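Local coordinates for protein glutamyl-tRNA(Gln) amidotransferase subunit B, mitochondrial (Saccharomyces cerevisiae, PDB 4N0H) that forms the GatB-type subunit of a mitochondrial amidotransferase, contributing a GatB/GatE catalytic domain that assembles with other protein chains, at residues S84-Y93 with Y283-I294. Numbering follows the deposited sequence.
Sequences SISQFDRKHY and YRYMPDPELPYI
Arg90 reaches Asp288 with a chain fully extended from CG to NE, and its NE gives a hydrogen bond of 2.8 Å to Asp288 OD2 that forms the core of a salt bridge. The oxygen lies near the guanidinium plane, whereas the donor approaches from above the carboxylate, the two planes standing 64° apart; a second, weak bond comes from Arg90 NH2. Pro289 CD rests over one guanidinium face, 3.5 Å from Arg90 NH2, and a water joins Arg90 NH2, Asp288 OD2 and Glu290 OE1. The carboxylate is itself positioned by its own segment: Asp288 OD1 accepts from Glu290 N, closing an Asx turn, and from Leu291 N, extending it to an Asx motif, which should restrain its rotation.

The arginine springs from a short antiparallel pairing of strands 89-92 and 286-287, on the face it shares with Met286, and this pairing is part of the larger mixed sheet in the GatB/GatE catalytic domain. Arg90 and Met286 form its hydrogen-bonded pair, and Ser86 with Ile294 makes a separate bridge farther along. At the other end, Tyr283 O takes bonds from His92 N (2.8 Å) and His92 ND1 (3.2 Å), while Arg284 O also meets ND1 near the imidazole plane. Lys91, its CG anti to the backbone N (chi1 175°), stretches across Tyr283 and sets CE 3.6 Å above the ring centre, with NZ in cation-pi range.

Strand 102-120 flanks 89-92 on its other edge, and polar side chains of another protein chain bind Arg90 NH1 and NH2 and His92 NE2.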
ATOM      1  N   SER B  84      12.332   7.066  19.311  1.00 35.53           N
ATOM      2  CA  SER B  84      11.202   6.431  19.982  1.00 40.52           C
ATOM      3  C   SER B  84      10.320   5.723  18.964  1.00 37.00           C
ATOM      4  O   SER B  84       9.853   4.606  19.193  1.00 40.59           O
ATOM      5  CB  SER B  84      10.386   7.468  20.753  1.00 44.21           C
ATOM      6  OG  SER B  84       9.970   8.515  19.895  1.00 51.53           O
ATOM      7  N   ILE B  85      10.108   6.383  17.832  1.00 33.47           N
ATOM      8  CA  ILE B  85       9.402   5.794  16.706  1.00 34.06           C
ATOM      9  C   ILE B  85      10.236   5.990  15.449  1.00 35.14           C
ATOM     10  O   ILE B  85      10.608   7.115  15.118  1.00 37.64           O
ATOM     11  CB  ILE B  85       8.046   6.483  16.469  1.00 36.62           C
ATOM     12  CG1 ILE B  85       7.112   6.282  17.666  1.00 38.14           C
ATOM     13  CG2 ILE B  85       7.396   5.968  15.192  1.00 37.01           C
ATOM     14  CD1 ILE B  85       6.574   4.878  17.786  1.00 39.07           C
ATOM     15  N   SER B  86      10.548   4.903  14.755  1.00 29.88           N
ATOM     16  CA  SER B  86      11.076   5.037  13.403  1.00 30.02           C
ATOM     17  C   SER B  86      10.174   4.315  12.403  1.00 29.19           C
ATOM     18  O   SER B  86       9.332   3.497  12.781  1.00 26.45           O
ATOM     19  CB  SER B  86      12.544   4.592  13.300  1.00 31.56           C
ATOM     20  OG  SER B  86      12.699   3.205  13.534  1.00 32.57           O
ATOM     21  N   GLN B  87      10.340   4.643  11.130  1.00 28.00           N
ATOM     22  CA  GLN B  87       9.463   4.128  10.093  1.00 25.41           C
ATOM     23  C   GLN B  87      10.227   4.034   8.788  1.00 23.55           C
ATOM     24  O   GLN B  87      11.285   4.653   8.629  1.00 20.92           O
ATOM     25  CB  GLN B  87       8.261   5.057   9.905  1.00 33.76           C
ATOM     26  CG  GLN B  87       8.655   6.494   9.617  1.00 43.88           C
ATOM     27  CD  GLN B  87       7.524   7.323   9.027  1.00 48.49           C
ATOM     28  OE1 GLN B  87       6.376   7.239   9.469  1.00 49.10           O
ATOM     29  NE2 GLN B  87       7.849   8.126   8.013  1.00 40.09           N
ATOM     30  N   PHE B  88       9.692   3.255   7.857  1.00 23.17           N
ATOM     31  CA  PHE B  88      10.270   3.150   6.531  1.00 27.16           C
ATOM     32  C   PHE B  88       9.440   3.939   5.530  1.00 25.36           C
ATOM     33  O   PHE B  88       8.212   3.929   5.592  1.00 27.28           O
ATOM     34  CB  PHE B  88      10.365   1.685   6.104  1.00 25.77           C
ATOM     35  CG  PHE B  88      11.388   0.905   6.868  1.00 26.33           C
ATOM     36  CD1 PHE B  88      11.041   0.225   8.021  1.00 22.08           C
ATOM     37  CD2 PHE B  88      12.705   0.875   6.448  1.00 26.62           C
ATOM     38  CE1 PHE B  88      11.989  -0.487   8.731  1.00 22.85           C
ATOM     39  CE2 PHE B  88      13.657   0.164   7.156  1.00 29.28           C
ATOM     40  CZ  PHE B  88      13.298  -0.515   8.297  1.00 24.20           C
ATOM     41  N   ASP B  89      10.115   4.612   4.606  1.00 26.65           N
ATOM     42  CA  ASP B  89       9.439   5.388   3.570  1.00 27.78           C
ATOM     43  C   ASP B  89       9.834   4.875   2.193  1.00 24.27           C
ATOM     44  O   ASP B  89      10.872   4.239   2.037  1.00 30.34           O
ATOM     45  CB  ASP B  89       9.797   6.870   3.689  1.00 30.15           C
ATOM     46  CG  ASP B  89       9.767   7.362   5.126  1.00 34.48           C
ATOM     47  OD1 ASP B  89      10.852   7.675   5.669  1.00 29.03           O
ATOM     48  OD2 ASP B  89       8.661   7.424   5.714  1.00 32.26           O
ATOM     49  N   ARG B  90       9.000   5.156   1.199  1.00 23.37           N
ATOM     50  CA  ARG B  90       9.272   4.755  -0.175  1.00 23.26           C
ATOM     51  C   ARG B  90       9.943   5.883  -0.952  1.00 28.55           C
ATOM     52  O   ARG B  90       9.411   6.991  -1.042  1.00 27.83           O
ATOM     53  CB  ARG B  90       7.974   4.350  -0.875  1.00 19.23           C
ATOM     54  CG  ARG B  90       7.255   3.205  -0.192  1.00 22.59           C
ATOM     55  CD  ARG B  90       5.972   2.839  -0.916  1.00 20.79           C
ATOM     56  NE  ARG B  90       5.340   1.668  -0.318  1.00 24.95           N
ATOM     57  CZ  ARG B  90       4.169   1.174  -0.711  1.00 27.65           C
ATOM     58  NH1 ARG B  90       3.509   1.750  -1.704  1.00 23.38           N
ATOM     59  NH2 ARG B  90       3.662   0.101  -0.116  1.00 24.34           N
ATOM     60  N   LYS B  91      11.116   5.590  -1.505  1.00 26.52           N
ATOM     61  CA  LYS B  91      11.848   6.528  -2.344  1.00 29.07           C
ATOM     62  C   LYS B  91      11.671   6.077  -3.788  1.00 26.15           C
ATOM     63  O   LYS B  91      12.214   5.048  -4.182  1.00 27.05           O
ATOM     64  CB  LYS B  91      13.329   6.530  -1.955  1.00 28.46           C
ATOM     65  CG  LYS B  91      14.229   7.392  -2.834  1.00 32.09           C
ATOM     66  CD  LYS B  91      15.689   7.244  -2.412  1.00 34.79           C
ATOM     67  CE  LYS B  91      16.610   8.140  -3.224  1.00 37.61           C
ATOM     68  NZ  LYS B  91      18.019   8.050  -2.733  1.00 38.62           N
ATOM     69  N   HIS B  92      10.908   6.840  -4.567  1.00 24.16           N
ATOM     70  CA  HIS B  92      10.449   6.385  -5.883  1.00 27.70           C
ATOM     71  C   HIS B  92      11.377   6.763  -7.044  1.00 31.62           C
ATOM     72  O   HIS B  92      11.743   7.932  -7.200  1.00 28.43           O
ATOM     73  CB  HIS B  92       9.046   6.929  -6.185  1.00 27.88           C
ATOM     74  CG  HIS B  92       7.980   6.452  -5.243  1.00 29.00           C
ATOM     75  ND1 HIS B  92       7.584   7.176  -4.138  1.00 28.00           N
ATOM     76  CD2 HIS B  92       7.213   5.336  -5.255  1.00 26.12           C
ATOM     77  CE1 HIS B  92       6.623   6.523  -3.506  1.00 27.27           C
ATOM     78  NE2 HIS B  92       6.383   5.401  -4.161  1.00 26.01           N
ATOM     79  N   TYR B  93      11.740   5.763  -7.847  1.00 27.02           N
ATOM     80  CA  TYR B  93      12.356   5.966  -9.161  1.00 30.97           C
ATOM     81  C   TYR B  93      12.410   4.655  -9.951  1.00 31.30           C
ATOM     82  O   TYR B  93      12.341   3.571  -9.372  1.00 30.98           O
ATOM     83  CB  TYR B  93      13.752   6.588  -9.045  1.00 35.40           C
ATOM     84  CG  TYR B  93      14.772   5.733  -8.331  1.00 42.34           C
ATOM     85  CD1 TYR B  93      14.899   5.775  -6.948  1.00 44.32           C
ATOM     86  CD2 TYR B  93      15.625   4.898  -9.044  1.00 46.75           C
ATOM     87  CE1 TYR B  93      15.840   4.999  -6.290  1.00 48.96           C
ATOM     88  CE2 TYR B  93      16.568   4.119  -8.401  1.00 50.54           C
ATOM     89  CZ  TYR B  93      16.671   4.172  -7.024  1.00 54.65           C
ATOM     90  OH  TYR B  93      17.610   3.395  -6.386  1.00 60.59           O
ATOM     91  N   TYR B 283      11.683  12.360  -5.459  1.00 31.58           N
ATOM     92  CA  TYR B 283      11.578  10.947  -5.124  1.00 29.05           C
ATOM     93  C   TYR B 283      10.218  10.613  -4.509  1.00 29.37           C
ATOM     94  O   TYR B 283       9.904   9.446  -4.282  1.00 29.44           O
ATOM     95  CB  TYR B 283      12.721  10.523  -4.196  1.00 30.61           C
ATOM     96  CG  TYR B 283      14.075  10.540  -4.869  1.00 35.21           C
ATOM     97  CD1 TYR B 283      14.377   9.632  -5.881  1.00 31.21           C
ATOM     98  CD2 TYR B 283      15.049  11.458  -4.499  1.00 37.58           C
ATOM     99  CE1 TYR B 283      15.605   9.640  -6.504  1.00 37.26           C
ATOM    100  CE2 TYR B 283      16.288  11.475  -5.124  1.00 41.61           C
ATOM    101  CZ  TYR B 283      16.558  10.559  -6.123  1.00 42.07           C
ATOM    102  OH  TYR B 283      17.782  10.560  -6.752  1.00 43.70           O
ATOM    103  N   ARG B 284       9.422  11.647  -4.248  1.00 30.45           N
ATOM    104  CA  ARG B 284       8.069  11.478  -3.728  1.00 27.70           C
ATOM    105  C   ARG B 284       8.042  10.569  -2.501  1.00 28.72           C
ATOM    106  O   ARG B 284       7.277   9.600  -2.447  1.00 27.52           O
ATOM    107  CB  ARG B 284       7.138  10.952  -4.827  1.00 25.36           C
ATOM    108  CG  ARG B 284       6.805  11.995  -5.902  1.00 29.64           C
ATOM    109  CD  ARG B 284       6.660  11.371  -7.280  1.00 32.75           C
ATOM    110  NE  ARG B 284       7.941  10.870  -7.771  1.00 33.60           N
ATOM    111  CZ  ARG B 284       8.105   9.725  -8.425  1.00 31.04           C
ATOM    112  NH1 ARG B 284       7.069   8.939  -8.685  1.00 30.41           N
ATOM    113  NH2 ARG B 284       9.316   9.363  -8.812  1.00 29.28           N
ATOM    114  N   TYR B 285       8.897  10.885  -1.529  1.00 26.26           N
ATOM    115  CA  TYR B 285       8.988  10.115  -0.290  1.00 29.35           C
ATOM    116  C   TYR B 285       7.620   9.977   0.371  1.00 31.83           C
ATOM    117  O   TYR B 285       6.955  10.969   0.660  1.00 33.11           O
ATOM    118  CB  TYR B 285       9.955  10.774   0.693  1.00 26.62           C
ATOM    119  CG  TYR B 285      11.408  10.756   0.264  1.00 31.52           C
ATOM    120  CD1 TYR B 285      12.025  11.907  -0.210  1.00 36.14           C
ATOM    121  CD2 TYR B 285      12.166   9.592   0.348  1.00 31.49           C
ATOM    122  CE1 TYR B 285      13.352  11.905  -0.590  1.00 39.89           C
ATOM    123  CE2 TYR B 285      13.497   9.580  -0.032  1.00 38.33           C
ATOM    124  CZ  TYR B 285      14.083  10.741  -0.502  1.00 38.65           C
ATOM    125  OH  TYR B 285      15.404  10.740  -0.886  1.00 40.82           O
ATOM    126  N   MET B 286       7.210   8.736   0.592  1.00 27.18           N
ATOM    127  CA  MET B 286       5.928   8.433   1.211  1.00 25.58           C
ATOM    128  C   MET B 286       6.156   7.393   2.288  1.00 23.57           C
ATOM    129  O   MET B 286       6.749   6.352   2.018  1.00 22.72           O
ATOM    130  CB  MET B 286       4.954   7.875   0.166  1.00 24.59           C
ATOM    131  CG  MET B 286       3.541   7.639   0.687  1.00 33.29           C
ATOM    132  SD  MET B 286       2.447   6.860  -0.532  1.00 37.37           S
ATOM    133  CE  MET B 286       3.152   5.219  -0.626  1.00 35.95           C
ATOM    134  N   PRO B 287       5.698   7.671   3.516  1.00 25.76           N
ATOM    135  CA  PRO B 287       5.778   6.640   4.555  1.00 27.43           C
ATOM    136  C   PRO B 287       5.089   5.374   4.067  1.00 29.40           C
ATOM    137  O   PRO B 287       4.008   5.469   3.478  1.00 25.73           O
ATOM    138  CB  PRO B 287       4.993   7.257   5.710  1.00 28.92           C
ATOM    139  CG  PRO B 287       5.147   8.729   5.514  1.00 29.46           C
ATOM    140  CD  PRO B 287       5.120   8.926   4.024  1.00 29.70           C
ATOM    141  N   ASP B 288       5.710   4.215   4.267  1.00 23.72           N
ATOM    142  CA  ASP B 288       5.108   2.976   3.801  1.00 25.62           C
ATOM    143  C   ASP B 288       3.774   2.741   4.508  1.00 26.53           C
ATOM    144  O   ASP B 288       3.690   2.833   5.730  1.00 28.18           O
ATOM    145  CB  ASP B 288       6.041   1.787   4.000  1.00 26.32           C
ATOM    146  CG  ASP B 288       5.566   0.554   3.264  1.00 24.00           C
ATOM    147  OD1 ASP B 288       4.775  -0.222   3.843  1.00 24.39           O
ATOM    148  OD2 ASP B 288       5.977   0.364   2.101  1.00 25.58           O
ATOM    149  N   PRO B 289       2.717   2.470   3.730  1.00 29.30           N
ATOM    150  CA  PRO B 289       1.377   2.321   4.307  1.00 28.78           C
ATOM    151  C   PRO B 289       1.125   0.946   4.921  1.00 30.09           C
ATOM    152  O   PRO B 289       0.094   0.767   5.567  1.00 30.16           O
ATOM    153  CB  PRO B 289       0.452   2.559   3.110  1.00 29.75           C
ATOM    154  CG  PRO B 289       1.265   2.184   1.919  1.00 30.25           C
ATOM    155  CD  PRO B 289       2.697   2.507   2.254  1.00 26.55           C
ATOM    156  N   GLU B 290       2.048   0.005   4.739  1.00 29.61           N
ATOM    157  CA  GLU B 290       1.869  -1.357   5.247  1.00 27.56           C
ATOM    158  C   GLU B 290       2.705  -1.682   6.485  1.00 28.61           C
ATOM    159  O   GLU B 290       2.226  -2.335   7.413  1.00 25.91           O
ATOM    160  CB  GLU B 290       2.189  -2.378   4.157  1.00 29.16           C
ATOM    161  CG  GLU B 290       1.259  -2.333   2.969  1.00 31.07           C
ATOM    162  CD  GLU B 290       1.359  -3.587   2.122  1.00 30.17           C
ATOM    163  OE1 GLU B 290       2.484  -3.932   1.695  1.00 30.54           O
ATOM    164  OE2 GLU B 290       0.315  -4.236   1.899  1.00 29.93           O
ATOM    165  N   LEU B 291       3.956  -1.239   6.491  1.00 25.81           N
ATOM    166  CA  LEU B 291       4.879  -1.591   7.563  1.00 23.41           C
ATOM    167  C   LEU B 291       4.544  -0.873   8.869  1.00 25.26           C
ATOM    168  O   LEU B 291       4.276   0.326   8.876  1.00 23.92           O
ATOM    169  CB  LEU B 291       6.319  -1.288   7.145  1.00 23.03           C
ATOM    170  CG  LEU B 291       6.827  -2.103   5.952  1.00 22.90           C
ATOM    171  CD1 LEU B 291       8.076  -1.472   5.364  1.00 21.34           C
ATOM    172  CD2 LEU B 291       7.100  -3.542   6.376  1.00 21.03           C
ATOM    173  N   PRO B 292       4.552  -1.615   9.985  1.00 29.20           N
ATOM    174  CA  PRO B 292       4.322  -0.998  11.298  1.00 29.30           C
ATOM    175  C   PRO B 292       5.494  -0.102  11.677  1.00 26.99           C
ATOM    176  O   PRO B 292       6.603  -0.351  11.220  1.00 23.93           O
ATOM    177  CB  PRO B 292       4.283  -2.201  12.252  1.00 35.39           C
ATOM    178  CG  PRO B 292       4.080  -3.407  11.376  1.00 37.99           C
ATOM    179  CD  PRO B 292       4.750  -3.070  10.080  1.00 31.39           C
ATOM    180  N   TYR B 293       5.251   0.920  12.495  1.00 30.56           N
ATOM    181  CA  TYR B 293       6.329   1.717  13.071  1.00 35.90           C
ATOM    182  C   TYR B 293       7.286   0.817  13.845  1.00 37.06           C
ATOM    183  O   TYR B 293       6.885  -0.223  14.365  1.00 40.08           O
ATOM    184  CB  TYR B 293       5.773   2.748  14.052  1.00 41.19           C
ATOM    185  CG  TYR B 293       4.942   3.853  13.446  1.00 46.90           C
ATOM    186  CD1 TYR B 293       5.368   4.542  12.318  1.00 48.72           C
ATOM    187  CD2 TYR B 293       3.732   4.217  14.018  1.00 54.01           C
ATOM    188  CE1 TYR B 293       4.603   5.562  11.774  1.00 49.87           C
ATOM    189  CE2 TYR B 293       2.962   5.230  13.484  1.00 55.72           C
ATOM    190  CZ  TYR B 293       3.397   5.899  12.365  1.00 54.02           C
ATOM    191  OH  TYR B 293       2.613   6.908  11.847  1.00 55.33           O
ATOM    192  N   ILE B 294       8.551   1.216  13.919  1.00 30.64           N
ATOM    193  CA  ILE B 294       9.478   0.597  14.853  1.00 32.12           C
ATOM    194  C   ILE B 294       9.308   1.312  16.190  1.00 31.29           C
ATOM    195  O   ILE B 294       9.672   2.478  16.318  1.00 30.86           O
ATOM    196  CB  ILE B 294      10.940   0.724  14.374  1.00 35.54           C
ATOM    197  CG1 ILE B 294      11.163  -0.110  13.112  1.00 37.76           C
ATOM    198  CG2 ILE B 294      11.923   0.298  15.472  1.00 34.81           C
ATOM    199  CD1 ILE B 294      12.572  -0.028  12.572  1.00 35.80           C
TER
HETATM  200  O   HOH W   1      11.555   2.736  18.392  1.00 32.55           O
HETATM  201  O   HOH W   2       4.555  -1.946   1.698  1.00 40.08           O